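Local coordinates for protein condensin complex subunit 3 (Schizosaccharomyces pombe, PDB 5OQR) that serves as a regulatory HEAT-repeat subunit of condensin, the complex required to convert interphase chromatin into mitotic-like condensed chromosomes, at residues 702-715 / 737-751. Residues are numbered along the deposited sequence; the frame is centred on the assembly and turned at random.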
loop_
_atom_site.group_PDB
_atom_site.type_symbol
_atom_site.label_atom_id
_atom_site.label_comp_id
_atom_site.label_asym_id
_atom_site.label_seq_id
_atom_site.Cartn_x
_atom_site.Cartn_y
_atom_site.Cartn_z
ATOM N N LEU A 702 32.604 -2.428 21.117
ATOM C CA LEU A 702 33.124 -1.368 20.259
ATOM C C LEU A 702 32.602 -1.599 18.843
ATOM O O LEU A 702 33.307 -2.034 17.936
ATOM C CB LEU A 702 34.644 -1.272 20.286
ATOM C CG LEU A 702 35.115 0.019 19.580
ATOM C CD1 LEU A 702 34.396 1.276 20.098
ATOM C CD2 LEU A 702 36.609 0.213 19.706
ATOM N N ASN A 703 31.307 -1.360 18.692
ATOM C CA ASN A 703 30.692 -1.061 17.411
ATOM C C ASN A 703 30.628 0.454 17.283
ATOM O O ASN A 703 30.159 1.135 18.202
ATOM C CB ASN A 703 29.284 -1.658 17.328
ATOM C CG ASN A 703 29.172 -2.806 16.343
ATOM O OD1 ASN A 703 30.133 -3.168 15.660
ATOM N ND2 ASN A 703 27.982 -3.395 16.277
ATOM N N HIS A 704 31.103 0.984 16.164
ATOM C CA HIS A 704 31.082 2.423 15.972
ATOM C C HIS A 704 29.706 2.863 15.494
ATOM O O HIS A 704 29.065 2.186 14.686
ATOM C CB HIS A 704 32.158 2.847 14.978
ATOM C CG HIS A 704 33.544 2.501 15.418
ATOM N ND1 HIS A 704 34.190 3.171 16.434
ATOM C CD2 HIS A 704 34.400 1.542 14.995
ATOM C CE1 HIS A 704 35.389 2.646 16.611
ATOM N NE2 HIS A 704 35.541 1.656 15.750
ATOM N N ASN A 705 29.246 3.991 16.024
ATOM C CA ASN A 705 27.943 4.521 15.659
ATOM C C ASN A 705 27.955 4.964 14.202
ATOM O O ASN A 705 28.860 5.683 13.768
ATOM C CB ASN A 705 27.581 5.686 16.573
ATOM C CG ASN A 705 26.163 6.159 16.379
ATOM O OD1 ASN A 705 25.912 7.113 15.646
ATOM N ND2 ASN A 705 25.223 5.496 17.042
ATOM N N VAL A 706 26.945 4.529 13.446
ATOM C CA VAL A 706 26.891 4.847 12.022
ATOM C C VAL A 706 26.732 6.347 11.817
ATOM O O VAL A 706 27.305 6.926 10.888
ATOM C CB VAL A 706 25.753 4.060 11.341
ATOM C CG1 VAL A 706 25.675 4.393 9.854
ATOM C CG2 VAL A 706 25.947 2.568 11.533
ATOM N N HIS A 707 25.944 6.999 12.673
ATOM C CA HIS A 707 25.700 8.426 12.500
ATOM C C HIS A 707 26.935 9.246 12.850
ATOM O O HIS A 707 27.233 10.241 12.182
ATOM C CB HIS A 707 24.503 8.856 13.344
ATOM C CG HIS A 707 23.190 8.742 12.634
ATOM N ND1 HIS A 707 21.993 9.075 13.229
ATOM C CD2 HIS A 707 22.884 8.336 11.379
ATOM C CE1 HIS A 707 21.008 8.884 12.372
ATOM N NE2 HIS A 707 21.521 8.434 11.243
ATOM N N LEU A 708 27.668 8.850 13.888
ATOM C CA LEU A 708 28.931 9.520 14.162
ATOM C C LEU A 708 29.953 9.214 13.077
ATOM O O LEU A 708 30.795 10.062 12.761
ATOM C CB LEU A 708 29.463 9.113 15.535
ATOM C CG LEU A 708 30.521 10.046 16.127
ATOM C CD1 LEU A 708 29.945 11.429 16.401
ATOM C CD2 LEU A 708 31.095 9.455 17.399
ATOM N N HIS A 709 29.896 8.014 12.499
ATOM C CA HIS A 709 30.709 7.720 11.327
ATOM C C HIS A 709 30.282 8.573 10.143
ATOM O O HIS A 709 31.121 9.012 9.349
ATOM C CB HIS A 709 30.611 6.233 10.982
ATOM C CG HIS A 709 31.200 5.882 9.653
ATOM N ND1 HIS A 709 30.447 5.377 8.615
ATOM C CD2 HIS A 709 32.467 5.977 9.186
ATOM C CE1 HIS A 709 31.225 5.169 7.568
ATOM N NE2 HIS A 709 32.456 5.526 7.888
ATOM N N LEU A 710 28.979 8.828 10.010
ATOM C CA LEU A 710 28.494 9.659 8.916
ATOM C C LEU A 710 28.948 11.104 9.080
ATOM O O LEU A 710 29.228 11.790 8.091
ATOM C CB LEU A 710 26.970 9.578 8.839
ATOM C CG LEU A 710 26.310 10.365 7.706
ATOM C CD1 LEU A 710 26.784 9.869 6.353
ATOM C CD2 LEU A 710 24.803 10.274 7.812
ATOM N N ALA A 711 29.017 11.588 10.321
ATOM C CA ALA A 711 29.565 12.916 10.568
ATOM C C ALA A 711 30.981 13.027 10.018
ATOM O O ALA A 711 31.318 13.991 9.323
ATOM C CB ALA A 711 29.541 13.215 12.065
ATOM N N ASN A 712 31.825 12.037 10.313
ATOM C CA ASN A 712 33.177 12.031 9.770
ATOM C C ASN A 712 33.161 12.047 8.246
ATOM O O ASN A 712 33.974 12.733 7.617
ATOM C CB ASN A 712 33.942 10.812 10.284
ATOM C CG ASN A 712 34.023 10.773 11.793
ATOM O OD1 ASN A 712 33.968 11.807 12.458
ATOM N ND2 ASN A 712 34.151 9.574 12.345
ATOM N N MET A 713 32.243 11.294 7.631
ATOM C CA MET A 713 32.127 11.306 6.176
ATOM C C MET A 713 31.808 12.706 5.671
ATOM O O MET A 713 32.410 13.186 4.705
ATOM C CB MET A 713 31.045 10.323 5.722
ATOM C CG MET A 713 31.295 8.874 6.105
ATOM S SD MET A 713 32.857 8.230 5.492
ATOM C CE MET A 713 32.612 8.367 3.726
ATOM N N ILE A 714 30.849 13.372 6.311
ATOM C CA ILE A 714 30.456 14.713 5.888
ATOM C C ILE A 714 31.646 15.664 5.965
ATOM O O ILE A 714 31.939 16.395 5.013
ATOM C CB ILE A 714 29.270 15.209 6.736
ATOM C CG1 ILE A 714 28.043 14.332 6.467
ATOM C CG2 ILE A 714 28.960 16.672 6.434
ATOM C CD1 ILE A 714 26.879 14.575 7.396
ATOM N N PHE A 715 32.357 15.665 7.096
ATOM C CA PHE A 715 33.499 16.564 7.243
ATOM C C PHE A 715 34.506 16.367 6.120
ATOM O O PHE A 715 35.088 17.336 5.620
ATOM C CB PHE A 715 34.169 16.349 8.601
ATOM C CG PHE A 715 33.355 16.835 9.763
ATOM C CD1 PHE A 715 32.815 18.108 9.764
ATOM C CD2 PHE A 715 33.121 16.015 10.850
ATOM C CE1 PHE A 715 32.065 18.553 10.825
ATOM C CE2 PHE A 715 32.369 16.456 11.914
ATOM C CZ PHE A 715 31.840 17.726 11.901
ATOM N N LEU A 737 21.651 14.535 12.805
ATOM C CA LEU A 737 22.217 13.267 13.238
ATOM C C LEU A 737 21.741 12.918 14.642
ATOM O O LEU A 737 21.470 13.791 15.470
ATOM C CB LEU A 737 23.743 13.326 13.206
ATOM C CG LEU A 737 24.390 13.575 11.844
ATOM C CD1 LEU A 737 25.885 13.790 12.003
ATOM C CD2 LEU A 737 24.120 12.421 10.900
ATOM N N LYS A 738 21.634 11.622 14.898
ATOM C CA LYS A 738 21.258 11.088 16.201
ATOM C C LYS A 738 22.505 10.447 16.799
ATOM O O LYS A 738 22.804 9.279 16.548
ATOM C CB LYS A 738 20.121 10.086 16.084
ATOM C CG LYS A 738 18.733 10.712 16.078
ATOM C CD LYS A 738 17.661 9.676 16.375
ATOM C CE LYS A 738 17.654 9.266 17.846
ATOM N NZ LYS A 738 17.075 7.910 18.046
ATOM N N ILE A 739 23.229 11.222 17.593
ATOM C CA ILE A 739 24.472 10.775 18.214
ATOM C C ILE A 739 24.145 10.341 19.639
ATOM O O ILE A 739 23.646 11.163 20.418
ATOM C CB ILE A 739 25.531 11.887 18.206
ATOM C CG1 ILE A 739 25.629 12.522 16.815
ATOM C CG2 ILE A 739 26.879 11.336 18.638
ATOM C CD1 ILE A 739 25.996 11.556 15.705
ATOM N N PRO A 740 24.378 9.086 20.012
ATOM C CA PRO A 740 24.174 8.695 21.410
ATOM C C PRO A 740 25.215 9.331 22.319
ATOM O O PRO A 740 26.266 9.804 21.882
ATOM C CB PRO A 740 24.307 7.169 21.384
ATOM C CG PRO A 740 25.053 6.868 20.142
ATOM C CD PRO A 740 24.691 7.927 19.161
ATOM N N THR A 741 24.902 9.334 23.612
ATOM C CA THR A 741 25.735 9.983 24.614
ATOM C C THR A 741 26.552 8.999 25.440
ATOM O O THR A 741 27.257 9.423 26.361
ATOM C CB THR A 741 24.865 10.826 25.550
ATOM O OG1 THR A 741 24.004 9.969 26.307
ATOM C CG2 THR A 741 24.021 11.811 24.757
ATOM N N ASP A 742 26.480 7.704 25.136
ATOM C CA ASP A 742 27.173 6.678 25.904
ATOM C C ASP A 742 28.327 6.049 25.138
ATOM O O ASP A 742 28.845 5.012 25.563
ATOM C CB ASP A 742 26.187 5.594 26.339
ATOM C CG ASP A 742 25.606 4.828 25.164
ATOM O OD1 ASP A 742 25.543 5.397 24.055
ATOM O OD2 ASP A 742 25.210 3.658 25.351
ATOM N N LEU A 743 28.746 6.645 24.025
ATOM C CA LEU A 743 29.840 6.087 23.253
ATOM C C LEU A 743 31.169 6.326 23.966
ATOM O O LEU A 743 31.271 7.183 24.846
ATOM C CB LEU A 743 29.885 6.710 21.861
ATOM C CG LEU A 743 28.666 6.486 20.969
ATOM C CD1 LEU A 743 28.719 7.406 19.761
ATOM C CD2 LEU A 743 28.583 5.036 20.526
ATOM N N PRO A 744 32.204 5.568 23.607
ATOM C CA PRO A 744 33.542 5.849 24.135
ATOM C C PRO A 744 33.979 7.270 23.814
ATOM O O PRO A 744 33.533 7.887 22.846
ATOM C CB PRO A 744 34.429 4.820 23.426
ATOM C CG PRO A 744 33.518 3.708 23.088
ATOM C CD PRO A 744 32.168 4.316 22.835
ATOM N N SER A 745 34.885 7.785 24.649
ATOM C CA SER A 745 35.382 9.143 24.458
ATOM C C SER A 745 36.247 9.258 23.209
ATOM O O SER A 745 36.227 10.296 22.540
ATOM C CB SER A 745 36.174 9.590 25.688
ATOM O OG SER A 745 35.343 9.658 26.833
ATOM N N SER A 746 37.008 8.213 22.879
ATOM C CA SER A 746 37.849 8.259 21.688
ATOM C C SER A 746 37.023 8.441 20.422
ATOM O O SER A 746 37.525 8.973 19.427
ATOM C CB SER A 746 38.691 6.986 21.590
ATOM O OG SER A 746 37.871 5.835 21.533
ATOM N N ASP A 747 35.762 8.005 20.434
ATOM C CA ASP A 747 34.901 8.209 19.274
ATOM C C ASP A 747 34.580 9.687 19.093
ATOM O O ASP A 747 34.722 10.234 17.995
ATOM C CB ASP A 747 33.620 7.387 19.419
ATOM C CG ASP A 747 33.866 5.894 19.297
ATOM O OD1 ASP A 747 34.779 5.495 18.544
ATOM O OD2 ASP A 747 33.145 5.116 19.952
ATOM N N TYR A 748 34.150 10.354 20.166
ATOM C CA TYR A 748 33.910 11.791 20.093
ATOM C C TYR A 748 35.197 12.544 19.787
ATOM O O TYR A 748 35.185 13.539 19.054
ATOM C CB TYR A 748 33.300 12.289 21.402
ATOM C CG TYR A 748 32.032 11.580 21.801
ATOM C CD1 TYR A 748 30.889 11.673 21.023
ATOM C CD2 TYR A 748 31.974 10.827 22.963
ATOM C CE1 TYR A 748 29.727 11.028 21.386
ATOM C CE2 TYR A 748 30.817 10.179 23.335
ATOM C CZ TYR A 748 29.695 10.284 22.544
ATOM O OH TYR A 748 28.536 9.640 22.912
ATOM N N GLN A 749 36.320 12.085 20.343
ATOM C CA GLN A 749 37.600 12.721 20.051
ATOM C C GLN A 749 37.949 12.595 18.576
ATOM O O GLN A 749 38.473 13.537 17.971
ATOM C CB GLN A 749 38.700 12.107 20.916
ATOM C CG GLN A 749 38.579 12.422 22.396
ATOM C CD GLN A 749 39.557 11.630 23.241
ATOM O OE1 GLN A 749 40.429 10.937 22.716
ATOM N NE2 GLN A 749 39.414 11.727 24.556
ATOM N N ARG A 750 37.664 11.438 17.976
ATOM C CA ARG A 750 38.019 11.225 16.579
ATOM C C ARG A 750 37.199 12.119 15.659
ATOM O O ARG A 750 37.721 12.650 14.674
ATOM C CB ARG A 750 37.828 9.757 16.202
ATOM C CG ARG A 750 38.811 9.269 15.155
ATOM C CD ARG A 750 38.161 8.360 14.129
ATOM N NE ARG A 750 39.055 8.110 13.000
ATOM C CZ ARG A 750 38.671 7.611 11.829
ATOM N NH1 ARG A 750 37.399 7.304 11.615
ATOM N NH2 ARG A 750 39.563 7.424 10.866
ATOM N N THR A 751 35.913 12.301 15.964
ATOM C CA THR A 751 35.073 13.143 15.119
ATOM C C THR A 751 35.451 14.610 15.260
ATOM O O THR A 751 35.397 15.365 14.284
ATOM C CB THR A 751 33.595 12.928 15.459
ATOM O OG1 THR A 751 33.224 11.586 15.131
ATOM C CG2 THR A 751 32.703 13.885 14.676
#
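Leu708 is the apolar hub between 702-715 and 737-751. With its CG anti to the backbone N (chi1 -162°), it sends CD1 to Ile739 CG2, crossing that side chain at about a right angle, and CD2 to Leu743 CD1, 3.9 Å away, and to Asp747 CB. One turn on, Ala711 CB meets Leu737 CD1 at 3.7 Å, while Leu737 CD2 touches Leu710 CD2 and lies over one face of the His707 ring, offset toward its rim. Thr751 packs as a knob among Leu708, Ala711, Asn712 and Phe715, its CG2 at the Phe715 ring edge. The same knob is polar on its other branch: Thr751 OG1 donates to Asn712 OD1 (2.8 Å), tilted from the carbonyl plane. Asn705 N-caps helix 706-717; its OD1 receives Leu708 N on a lone pair at 3.0 Å and, weakly, His707 N, while ND2 lies 3.3 Å from Pro740 CD. Replacing Asn705 by an alanine removes the capping carbonyl and is likely to leave both N-H groups without that partner and open a gap against Pro740. On the loop side, Lys738 N donates to His707 ND1 (3.1 Å) from 36° out of the ring plane. His704 ND1 makes a weak bond to Asp747 OD1, ring and carboxylate planes steeply inclined. The 706-715 and 745-751 portions run nearly parallel (18°), their axes 10.1 Å apart at closest approach; the loop after helix 725-736, where the ninth HEAT repeat ends, passes the start of helix 706-717 and leads into helix 745-759. The chemistry implies an apolar seam bordered by hydrogen bonds: His707, its NE2 also bonded to Leu680 O and Thr683 OG1, would have its ring held in place, whereas the His704-Asp747 pair would probably depend on the protonation of His704.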